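Malonyl CoA:acyl carrier protein malonyltransferase (Streptomyces coelicolor, PDB 1NM2) probably transfers the malonyl group from malonyl-CoA to holo acyl carrier protein, the step that supplies malonyl units for fatty acid biosynthesis. Local coordinates at residues Thr19-Leu22 with Ala23-Gly26; Asp29-Ala32 with Ala33-Asp36; Leu42-Gly46 with Thr47-Ala51; Ile54-Thr57 with Ser58-Gln61; Ser118-Arg121 with Arg122-Leu125. All blocks are in the same frame, centred on the assembly; numbering follows the deposited sequence.

Interaction 1. Residues Thr19-Leu22 with Ala23-Gly26; sequences TDWL and ALPG
Leu24 N donates to Trp21 O (3.3 Å, N-H...O 158°) and Ala23 N to Asp20 O (3.2 Å), so the backbone leaves the short helix 19-22 through successive i to i+3 bonds, while the reach from Ala23 N back to Thr19 O is weak. Both of the firmer donors stand well above the plane of the carbonyl they meet, as expected where a chain is wound more tightly than an alpha helix. Beyond them a water molecule donates to both Leu22 O and Leu24 O, at 2.6 Å from Leu24 O, and ties Leu22 O to the segment that leads away.

Among the side chains, Trp21 and Leu24 carry the contact. They lie side by side and point the same way, with Leu24 CD1 coming 4.0 Å from Trp21 CE3, on the six-membered ring of the indole, at an oblique approach. In each residue CG is anti to the carbonyl carbon (chi1 -64° and -66°), consistent with the two groups running alongside. Leu24 CB also rests against Trp21 O at 3.5 Å. On another side of the turn, the methyl of Ala23 sits 3.4 Å from Asp20 O. Gly26 then takes the N-cap position before the next helix.

The indole is buried between parts distant in sequence: its NE1 donates to Lys299 O, Cys277 and Pro301 touch it from loops, and Leu70, Ser71 and Ala74 of helix 57-75 pack against it. Leu24 reaches Ala74 as well, while Thr19 and Leu22 lean on Thr47 of helix 42-47, so this surface turn is pinned to two helices.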
# COMPACT_ATOMS: atom_id res chain seq x y z
N THR A 19 -5.24 -18.40 0.91
CA THR A 19 -5.86 -19.72 0.83
C THR A 19 -7.35 -19.76 0.49
O THR A 19 -7.75 -20.34 -0.52
CB THR A 19 -5.63 -20.53 2.13
OG1 THR A 19 -4.23 -20.60 2.41
CG2 THR A 19 -6.16 -21.94 1.98
N ASP A 20 -8.18 -19.16 1.34
CA ASP A 20 -9.62 -19.16 1.11
C ASP A 20 -10.02 -18.47 -0.19
O ASP A 20 -10.99 -18.87 -0.84
CB ASP A 20 -10.35 -18.51 2.29
CG ASP A 20 -10.32 -19.36 3.55
OD1 ASP A 20 -10.83 -18.91 4.60
OD2 ASP A 20 -9.78 -20.49 3.49
N TRP A 21 -9.27 -17.44 -0.57
CA TRP A 21 -9.58 -16.73 -1.80
C TRP A 21 -9.30 -17.57 -3.04
O TRP A 21 -10.02 -17.47 -4.03
CB TRP A 21 -8.79 -15.42 -1.87
CG TRP A 21 -9.18 -14.48 -0.79
CD1 TRP A 21 -8.59 -14.34 0.44
CD2 TRP A 21 -10.30 -13.58 -0.80
NE1 TRP A 21 -9.27 -13.42 1.19
CE2 TRP A 21 -10.33 -12.94 0.46
CE3 TRP A 21 -11.28 -13.26 -1.75
CZ2 TRP A 21 -11.30 -11.99 0.80
CZ3 TRP A 21 -12.25 -12.32 -1.41
CH2 TRP A 21 -12.25 -11.70 -0.15
N LEU A 22 -8.26 -18.41 -2.98
CA LEU A 22 -7.92 -19.27 -4.12
C LEU A 22 -8.97 -20.35 -4.32
O LEU A 22 -9.04 -20.96 -5.39
CB LEU A 22 -6.57 -19.96 -3.93
CG LEU A 22 -5.27 -19.25 -4.33
CD1 LEU A 22 -5.43 -18.61 -5.70
CD2 LEU A 22 -4.94 -18.22 -3.30
N ALA A 23 -9.77 -20.60 -3.29
CA ALA A 23 -10.80 -21.63 -3.36
C ALA A 23 -12.02 -21.19 -4.18
O ALA A 23 -12.82 -22.03 -4.60
CB ALA A 23 -11.24 -22.03 -1.96
N LEU A 24 -12.16 -19.90 -4.41
CA LEU A 24 -13.29 -19.41 -5.20
C LEU A 24 -13.15 -19.89 -6.64
O LEU A 24 -12.07 -19.82 -7.22
CB LEU A 24 -13.35 -17.88 -5.16
CG LEU A 24 -13.64 -17.24 -3.79
CD1 LEU A 24 -13.62 -15.71 -3.91
CD2 LEU A 24 -14.99 -17.72 -3.29
N PRO A 25 -14.24 -20.41 -7.23
CA PRO A 25 -14.17 -20.89 -8.61
C PRO A 25 -13.58 -19.87 -9.56
O PRO A 25 -14.06 -18.74 -9.67
CB PRO A 25 -15.63 -21.24 -8.93
CG PRO A 25 -16.43 -20.48 -7.91
CD PRO A 25 -15.59 -20.58 -6.67
N GLY A 26 -12.50 -20.27 -10.24
CA GLY A 26 -11.84 -19.40 -11.19
C GLY A 26 -10.63 -18.66 -10.63
O GLY A 26 -9.76 -18.25 -11.39
O HOH W 1 -10.16 -21.46 -7.65

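Interaction 2. Residues Asp29-Ala32 with Ala33-Asp36; sequences DRVA and AWSD
Arg30 and Trp34, one helical turn apart, meet through flat groups: Trp34 CZ2 lies over one face of the Arg30 guanidinium, toward its rim, 3.9 Å from NH2. The two planes are inclined by 59°, so this is no parallel stack. A bend at chi3 (69°) turns the arginine chain so that its head stands beside the indole. Both polar ends have the same outside partner, Asp113 OD2, which forms a salt bridge with Arg30 NH2 and accepts from Trp34 NE1. Arg30 O lies over one face of the indole, 3.4 Å from Trp34 CG.

Apolar contact comes from Val31, whose CG2 is 4.1 Å from Trp34 CZ3. An alanine in place of Trp34 would probably open a gap beside Val31 and leave the Arg30 guanidinium freer to turn, with Asp113 deprived of the indole N-H.

Backbone bonds complete the set. Trp34 N donates to Arg30 O at 3.0 Å, and Ser35 N donates to Val31 O at 2.8 Å. Ser35 OG lies 2.9 Å from that same Val31 O and also stands close to Leu42 N, which ties it to the start of the next helix.

The i to i+4 bonds are those of an alpha helix, here 27-38, and its side chains make it amphipathic: Asp29, Ala32 and Asp36 are exposed, while Val31 and Trp34 pack on Leu42 and on helix 57-75 of the acyltransferase fold.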
# COMPACT_ATOMS: atom_id res chain seq x y z
N ASP A 29 -7.18 -20.23 -11.28
CA ASP A 29 -6.87 -20.04 -12.70
C ASP A 29 -6.31 -18.64 -12.98
O ASP A 29 -5.29 -18.50 -13.66
CB ASP A 29 -8.11 -20.27 -13.57
CG ASP A 29 -8.61 -21.70 -13.51
OD1 ASP A 29 -7.79 -22.63 -13.69
OD2 ASP A 29 -9.83 -21.91 -13.31
N ARG A 30 -6.96 -17.60 -12.47
CA ARG A 30 -6.49 -16.24 -12.70
C ARG A 30 -5.11 -16.02 -12.10
O ARG A 30 -4.21 -15.49 -12.76
CB ARG A 30 -7.47 -15.20 -12.13
CG ARG A 30 -8.84 -15.19 -12.81
CD ARG A 30 -9.62 -13.91 -12.47
NE ARG A 30 -9.04 -12.72 -13.09
CZ ARG A 30 -9.42 -11.47 -12.82
NH1 ARG A 30 -10.40 -11.25 -11.95
NH2 ARG A 30 -8.84 -10.45 -13.44
N VAL A 31 -4.94 -16.44 -10.84
CA VAL A 31 -3.65 -16.26 -10.16
C VAL A 31 -2.53 -17.00 -10.90
O VAL A 31 -1.41 -16.50 -10.98
CB VAL A 31 -3.74 -16.74 -8.69
CG1 VAL A 31 -2.38 -16.65 -8.02
CG2 VAL A 31 -4.74 -15.88 -7.94
N ALA A 32 -2.83 -18.18 -11.43
CA ALA A 32 -1.85 -18.97 -12.17
C ALA A 32 -1.39 -18.21 -13.42
O ALA A 32 -0.20 -18.19 -13.74
CB ALA A 32 -2.44 -20.33 -12.56
N ALA A 33 -2.33 -17.60 -14.12
CA ALA A 33 -1.99 -16.84 -15.33
C ALA A 33 -1.11 -15.65 -14.94
O ALA A 33 -0.17 -15.32 -15.66
CB ALA A 33 -3.25 -16.36 -16.02
N TRP A 34 -1.42 -15.02 -13.81
CA TRP A 34 -0.61 -13.89 -13.35
C TRP A 34 0.79 -14.39 -13.02
O TRP A 34 1.79 -13.78 -13.42
CB TRP A 34 -1.22 -13.24 -12.10
CG TRP A 34 -2.53 -12.55 -12.33
CD1 TRP A 34 -3.00 -12.02 -13.51
CD2 TRP A 34 -3.52 -12.24 -11.34
NE1 TRP A 34 -4.20 -11.40 -13.30
CE2 TRP A 34 -4.54 -11.51 -11.98
CE3 TRP A 34 -3.62 -12.50 -9.97
CZ2 TRP A 34 -5.67 -11.04 -11.30
CZ3 TRP A 34 -4.74 -12.03 -9.29
CH2 TRP A 34 -5.75 -11.31 -9.95
N SER A 35 0.86 -15.51 -12.30
CA SER A 35 2.14 -16.09 -11.93
C SER A 35 3.01 -16.33 -13.16
O SER A 35 4.20 -16.00 -13.15
CB SER A 35 1.92 -17.42 -11.17
OG SER A 35 1.24 -17.20 -9.94
N ASP A 36 2.43 -16.89 -14.21
CA ASP A 36 3.19 -17.15 -15.44
C ASP A 36 3.66 -15.84 -16.07
O ASP A 36 4.74 -15.78 -16.65
CB ASP A 36 2.35 -17.92 -16.47
CG ASP A 36 1.98 -19.31 -16.01
OD1 ASP A 36 2.74 -19.92 -15.23
OD2 ASP A 36 0.92 -19.81 -16.45

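Interaction 3. Residues Leu42-Gly46 with Thr47-Ala51; sequences LAHFG and TKADA. With NI (nickel (II) ion), chain B.
The His44 imidazole has Ala49 N over one face, 3.9 Å above the plane and toward the rim, while Lys48 CB approaches obliquely, 3.7 Å from ND1. Its carbon CD2 in turn stands over the centre of the Phe45 ring, on one face of that phenyl. Ala49 CB comes obliquely to Phe45 CD2 at 3.8 Å and also touches the His44 ring. With CG anti to the backbone N (chi1 166°), the imidazole swings toward the departing chain, where NE2 is hydrogen-bonded to Glu53.

Polar contacts concentrate on His44 O, which accepts from three successive backbone donors. Ala49 N makes the straightest of these bonds, 3.0 Å at 170°; Lys48 N bonds at 2.9 Å but is more bent, and Thr47 N approaches from above the carbonyl plane. Thr47 OG1, set between its own backbone N and carbonyl carbon (chi1 62°), donates to Ala43 O at 2.7 Å, so the threonine hydroxyl turns back to occupy a carbonyl of the last helical turn. A water donates to Phe45 O and Ala49 O, bridging the final turn and the segment that follows.

Further along, Asp50 OD2 binds the nickel ion at 2.1 Å. A water and Asp52 also bind the metal, and Asp50 OD1, 2.7 Å from the nickel, also caps a backbone N of the next helix. The whole is a helix C-terminus, its carbonyls taken up by the chain that leaves it, followed directly by an aspartate N-cap: a tight link between helices 42-47 and 51-54 that carries a surface nickel site.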
# COMPACT_ATOMS: atom_id res chain seq x y z
N LEU A 42 2.60 -17.07 -7.31
CA LEU A 42 1.76 -16.35 -6.36
C LEU A 42 0.94 -17.26 -5.45
O LEU A 42 0.81 -16.98 -4.26
CB LEU A 42 0.83 -15.39 -7.11
CG LEU A 42 1.53 -14.26 -7.87
CD1 LEU A 42 0.54 -13.56 -8.79
CD2 LEU A 42 2.16 -13.27 -6.88
N ALA A 43 0.40 -18.34 -6.00
CA ALA A 43 -0.39 -19.28 -5.21
C ALA A 43 0.43 -19.86 -4.06
O ALA A 43 -0.05 -19.96 -2.93
CB ALA A 43 -0.93 -20.40 -6.11
N HIS A 44 1.67 -20.24 -4.34
CA HIS A 44 2.53 -20.79 -3.30
C HIS A 44 2.80 -19.80 -2.17
O HIS A 44 2.66 -20.12 -0.99
CB HIS A 44 3.87 -21.24 -3.87
CG HIS A 44 4.91 -21.51 -2.83
ND1 HIS A 44 4.87 -22.62 -2.01
CD2 HIS A 44 5.98 -20.78 -2.43
CE1 HIS A 44 5.87 -22.56 -1.15
NE2 HIS A 44 6.56 -21.46 -1.38
N PHE A 45 3.20 -18.59 -2.53
CA PHE A 45 3.51 -17.58 -1.52
C PHE A 45 2.30 -17.12 -0.73
O PHE A 45 2.43 -16.65 0.40
CB PHE A 45 4.22 -16.39 -2.17
CG PHE A 45 5.60 -16.72 -2.67
CD1 PHE A 45 5.84 -16.89 -4.03
CD2 PHE A 45 6.64 -16.91 -1.77
CE1 PHE A 45 7.11 -17.24 -4.49
CE2 PHE A 45 7.92 -17.25 -2.21
CZ PHE A 45 8.15 -17.42 -3.58
N GLY A 46 1.11 -17.27 -1.31
CA GLY A 46 -0.09 -16.88 -0.61
C GLY A 46 -0.72 -18.01 0.19
O GLY A 46 -1.63 -17.77 0.98
N THR A 47 -0.25 -19.24 -0.00
CA THR A 47 -0.82 -20.38 0.71
C THR A 47 0.15 -21.19 1.58
O THR A 47 -0.10 -21.37 2.77
CB THR A 47 -1.52 -21.36 -0.25
OG1 THR A 47 -0.57 -21.89 -1.18
CG2 THR A 47 -2.63 -20.66 -1.01
N LYS A 48 1.24 -21.68 0.99
CA LYS A 48 2.20 -22.51 1.73
C LYS A 48 3.40 -21.79 2.33
O LYS A 48 3.92 -22.20 3.38
CB LYS A 48 2.71 -23.64 0.83
CG LYS A 48 1.64 -24.30 -0.03
CD LYS A 48 0.59 -25.01 0.80
CE LYS A 48 1.14 -26.26 1.46
NZ LYS A 48 0.10 -26.97 2.27
N ALA A 49 3.85 -20.73 1.68
CA ALA A 49 5.01 -19.98 2.16
C ALA A 49 4.85 -19.47 3.59
O ALA A 49 3.79 -18.99 3.98
CB ALA A 49 5.31 -18.82 1.22
N ASP A 50 5.92 -19.57 4.37
CA ASP A 50 5.89 -19.09 5.75
C ASP A 50 6.31 -17.63 5.84
O ASP A 50 6.46 -16.95 4.83
CB ASP A 50 6.79 -19.95 6.63
CG ASP A 50 8.19 -20.10 6.07
OD1 ASP A 50 8.68 -19.17 5.39
OD2 ASP A 50 8.80 -21.16 6.32
N ALA A 51 6.52 -17.17 7.06
CA ALA A 51 6.89 -15.78 7.32
C ALA A 51 8.11 -15.26 6.58
O ALA A 51 8.06 -14.19 5.97
CB ALA A 51 7.06 -15.57 8.82
NI NI B . 10.83 -20.67 5.82
O HOH W 2 1.85 -17.91 2.72
O HOH W 3 10.70 -21.03 4.10

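Interaction 4. Residues Ile54-Thr57 with Ser58-Gln61; sequences IRDT and SVAQ
Asp56 OD1 is gripped twice by Ser58: OG donates to it over a very short 2.5 Å, and Ser58 N bonds at 2.9 Å, meeting the oxygen on its anti side and 30° out of the carboxylate plane. This is the N-cap of helix 57-75. Asp56 extends its carboxylate with CG anti to the backbone N (chi1 -179°), which carries OD1 over the first turn, and the serine hydroxyl, held between its own N and carbonyl carbon (chi1 62°), comes round to meet it. The second oxygen, OD2, lies against a methyl, 3.6 Å from Val59 CG2, where the two side chains cross at about a right angle.

Asp56 O also has two donors. Ala60 N reaches it at 2.7 Å, nearly in line with the carbonyl bond, whereas Val59 N comes from above the carbonyl plane. The methyl of Ala60 packs on Ile54 O, 3.4 Å away, a carbonyl that accepts from Gln13 NE2 as well.

One turn on, Gln61 lies alongside Thr57 and points the same way; its NE2 makes a weak bond to Thr57 OG1. The opposite end of this amide has its stronger partner elsewhere, Arg123 NH1 on OE1.

A carboxylate at the start of a long helix is probably favoured by the helix dipole, so the cap is likely to fix where helix 57-75 begins and thereby help place Gln61 beside the arginine.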
# COMPACT_ATOMS: atom_id res chain seq x y z
N ILE A 54 7.46 -14.67 2.64
CA ILE A 54 6.60 -13.56 2.23
C ILE A 54 7.06 -12.21 2.75
O ILE A 54 6.43 -11.19 2.48
CB ILE A 54 5.13 -13.81 2.62
CG1 ILE A 54 4.98 -13.88 4.14
CG2 ILE A 54 4.65 -15.10 1.98
CD1 ILE A 54 3.55 -14.10 4.58
N ARG A 55 8.17 -12.20 3.49
CA ARG A 55 8.72 -10.96 3.99
C ARG A 55 9.61 -10.42 2.88
O ARG A 55 9.97 -9.24 2.86
CB ARG A 55 9.54 -11.22 5.26
CG ARG A 55 10.17 -9.98 5.88
CD ARG A 55 10.52 -10.27 7.33
NE ARG A 55 11.45 -9.31 7.90
CZ ARG A 55 11.77 -9.27 9.19
NH1 ARG A 55 11.23 -10.15 10.03
NH2 ARG A 55 12.63 -8.37 9.64
N ASP A 56 9.94 -11.30 1.94
CA ASP A 56 10.75 -10.98 0.77
C ASP A 56 10.01 -9.84 0.05
O ASP A 56 8.94 -10.04 -0.51
CB ASP A 56 10.82 -12.21 -0.13
CG ASP A 56 11.67 -11.99 -1.37
OD1 ASP A 56 11.83 -10.84 -1.82
OD2 ASP A 56 12.17 -13.00 -1.92
N THR A 57 10.59 -8.65 0.06
CA THR A 57 9.95 -7.51 -0.58
C THR A 57 9.63 -7.72 -2.06
O THR A 57 8.65 -7.18 -2.57
CB THR A 57 10.80 -6.22 -0.40
OG1 THR A 57 10.14 -5.12 -1.03
CG2 THR A 57 12.18 -6.40 -0.99
N SER A 58 10.43 -8.52 -2.76
CA SER A 58 10.18 -8.76 -4.18
C SER A 58 8.97 -9.68 -4.35
O SER A 58 8.33 -9.72 -5.41
CB SER A 58 11.41 -9.38 -4.86
OG SER A 58 11.75 -10.63 -4.30
N VAL A 59 8.64 -10.42 -3.29
CA VAL A 59 7.50 -11.33 -3.29
C VAL A 59 6.26 -10.63 -2.72
O VAL A 59 5.18 -10.69 -3.31
CB VAL A 59 7.79 -12.60 -2.43
CG1 VAL A 59 6.51 -13.40 -2.23
CG2 VAL A 59 8.84 -13.47 -3.12
N ALA A 60 6.43 -9.97 -1.58
CA ALA A 60 5.32 -9.30 -0.92
C ALA A 60 4.55 -8.31 -1.79
O ALA A 60 3.32 -8.29 -1.77
CB ALA A 60 5.81 -8.60 0.34
N GLN A 61 5.26 -7.47 -2.55
CA GLN A 61 4.56 -6.49 -3.37
C GLN A 61 3.60 -7.09 -4.40
O GLN A 61 2.42 -6.75 -4.39
CB GLN A 61 5.59 -5.53 -4.01
CG GLN A 61 6.30 -4.71 -2.93
CD GLN A 61 7.06 -3.51 -3.46
OE1 GLN A 61 6.68 -2.92 -4.47
NE2 GLN A 61 8.11 -3.12 -2.76

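Interaction 5. Residues Ser118-Arg121 with Arg122-Leu125; sequences SLVR and RRGL. With ACY (acetic acid), chain D.
Leu125 CD1 lies over one face of the Arg121 guanidinium, 3.6 Å from NE and toward the rim of the group, while CD2 comes 3.8 Å from NH1. Bends at chi2 and chi3 fold the arginine over the leucine one turn ahead, and its NH1 is bonded to Ser58 O of helix 57-75. Were Arg121 an alanine, Ser58 O would probably be left without that donor and the leucine methyls uncovered.

On a different side of the helix, Arg123 runs extended from CG to NE and binds acetate OXT with two donors, NH1 at 2.8 Å and NH2 at 3.2 Å, the acid lying at the edge of the guanidinium. NH2 also bonds to Ser98 OG, which hydrogen-bonds to the acetate too.

Behind these groups the helix backbone sets the spacing: Gly124 N donates to Val120 O at 2.8 Å and Leu125 N to Arg121 O at 3.1 Å. Val120 packs against Gln61, and Leu119 against Leu213.

The acetate mimics a malonyl group, so an arginine reaching from helix 113-132 to this carboxylate beside Ser98, in a probable nucleophile elbow, is consistent with the malonyl-binding site of FabD acyltransferases.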
# COMPACT_ATOMS: atom_id res chain seq x y z
N SER A 118 2.99 -6.64 -13.37
CA SER A 118 4.30 -6.60 -14.00
C SER A 118 5.08 -5.41 -13.45
O SER A 118 6.29 -5.50 -13.19
CB SER A 118 4.16 -6.47 -15.51
OG SER A 118 5.44 -6.31 -16.13
N LEU A 119 4.39 -4.29 -13.26
CA LEU A 119 5.01 -3.09 -12.73
C LEU A 119 5.43 -3.27 -11.27
O LEU A 119 6.53 -2.87 -10.88
CB LEU A 119 4.03 -1.91 -12.82
CG LEU A 119 4.57 -0.57 -12.31
CD1 LEU A 119 5.63 -0.04 -13.27
CD2 LEU A 119 3.42 0.43 -12.18
N VAL A 120 4.54 -3.86 -10.47
CA VAL A 120 4.84 -4.05 -9.06
C VAL A 120 5.89 -5.14 -8.82
O VAL A 120 6.62 -5.10 -7.82
CB VAL A 120 3.54 -4.36 -8.25
CG1 VAL A 120 3.07 -5.78 -8.50
CG2 VAL A 120 3.77 -4.10 -6.78
N ARG A 121 5.98 -6.11 -9.73
CA ARG A 121 6.99 -7.16 -9.61
C ARG A 121 8.33 -6.41 -9.73
O ARG A 121 9.26 -6.64 -8.96
CB ARG A 121 6.87 -8.15 -10.78
CG ARG A 121 7.32 -9.60 -10.52
CD ARG A 121 8.51 -9.75 -9.58
NE ARG A 121 9.34 -10.90 -9.93
CZ ARG A 121 9.99 -11.66 -9.05
NH1 ARG A 121 9.92 -11.40 -7.75
NH2 ARG A 121 10.74 -12.67 -9.48
N ARG A 122 8.41 -5.50 -10.70
CA ARG A 122 9.62 -4.71 -10.91
C ARG A 122 9.84 -3.74 -9.74
O ARG A 122 10.97 -3.48 -9.34
CB ARG A 122 9.52 -3.91 -12.22
CG ARG A 122 9.49 -4.78 -13.47
CD ARG A 122 10.82 -5.50 -13.65
NE ARG A 122 10.79 -6.47 -14.74
CZ ARG A 122 11.86 -7.12 -15.19
NH1 ARG A 122 13.04 -6.89 -14.63
NH2 ARG A 122 11.74 -7.99 -16.18
N ARG A 123 8.74 -3.22 -9.20
CA ARG A 123 8.82 -2.31 -8.07
C ARG A 123 9.51 -3.01 -6.91
O ARG A 123 10.46 -2.49 -6.32
CB ARG A 123 7.41 -1.86 -7.65
CG ARG A 123 7.37 -0.80 -6.54
CD ARG A 123 5.93 -0.49 -6.16
NE ARG A 123 5.77 0.72 -5.35
CZ ARG A 123 5.87 0.77 -4.03
NH1 ARG A 123 6.12 -0.34 -3.33
NH2 ARG A 123 5.69 1.92 -3.40
N GLY A 124 9.02 -4.21 -6.58
CA GLY A 124 9.58 -4.96 -5.47
C GLY A 124 11.04 -5.36 -5.64
O GLY A 124 11.81 -5.30 -4.69
N LEU A 125 11.41 -5.79 -6.84
CA LEU A 125 12.78 -6.18 -7.11
C LEU A 125 13.68 -4.95 -7.04
O LEU A 125 14.74 -4.99 -6.41
CB LEU A 125 12.89 -6.82 -8.50
CG LEU A 125 12.20 -8.18 -8.70
CD1 LEU A 125 12.06 -8.49 -10.18
CD2 LEU A 125 13.01 -9.26 -8.00
C ACY D . 6.73 -0.09 0.40
O ACY D . 6.96 -1.37 0.54
OXT ACY D . 6.64 0.56 -0.69
CH3 ACY D . 6.57 0.64 1.72

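How the interactions relate
Interactions 1 to 4 follow one another along the helical N-terminal part, and interaction 5 comes from a later helix that meets it. Leu22 CD1 of interaction 1 packs 3.6 Å from Val31 CG2 of interaction 2, and Val31 CG1 lies 3.6 Å from Leu42 CB of interaction 3. Phe45 CG then touches Val59 CG1 of interaction 4 at 3.5 Å. The chain of contacts reaches the acetate pocket through interactions 4 and 5, whose centres are about 10 Å apart and whose joint is Gln61 OE1, 2.9 Å from Arg123 NH1. Interaction 1, its centre about 24 Å from that of interaction 5, is remote from this site.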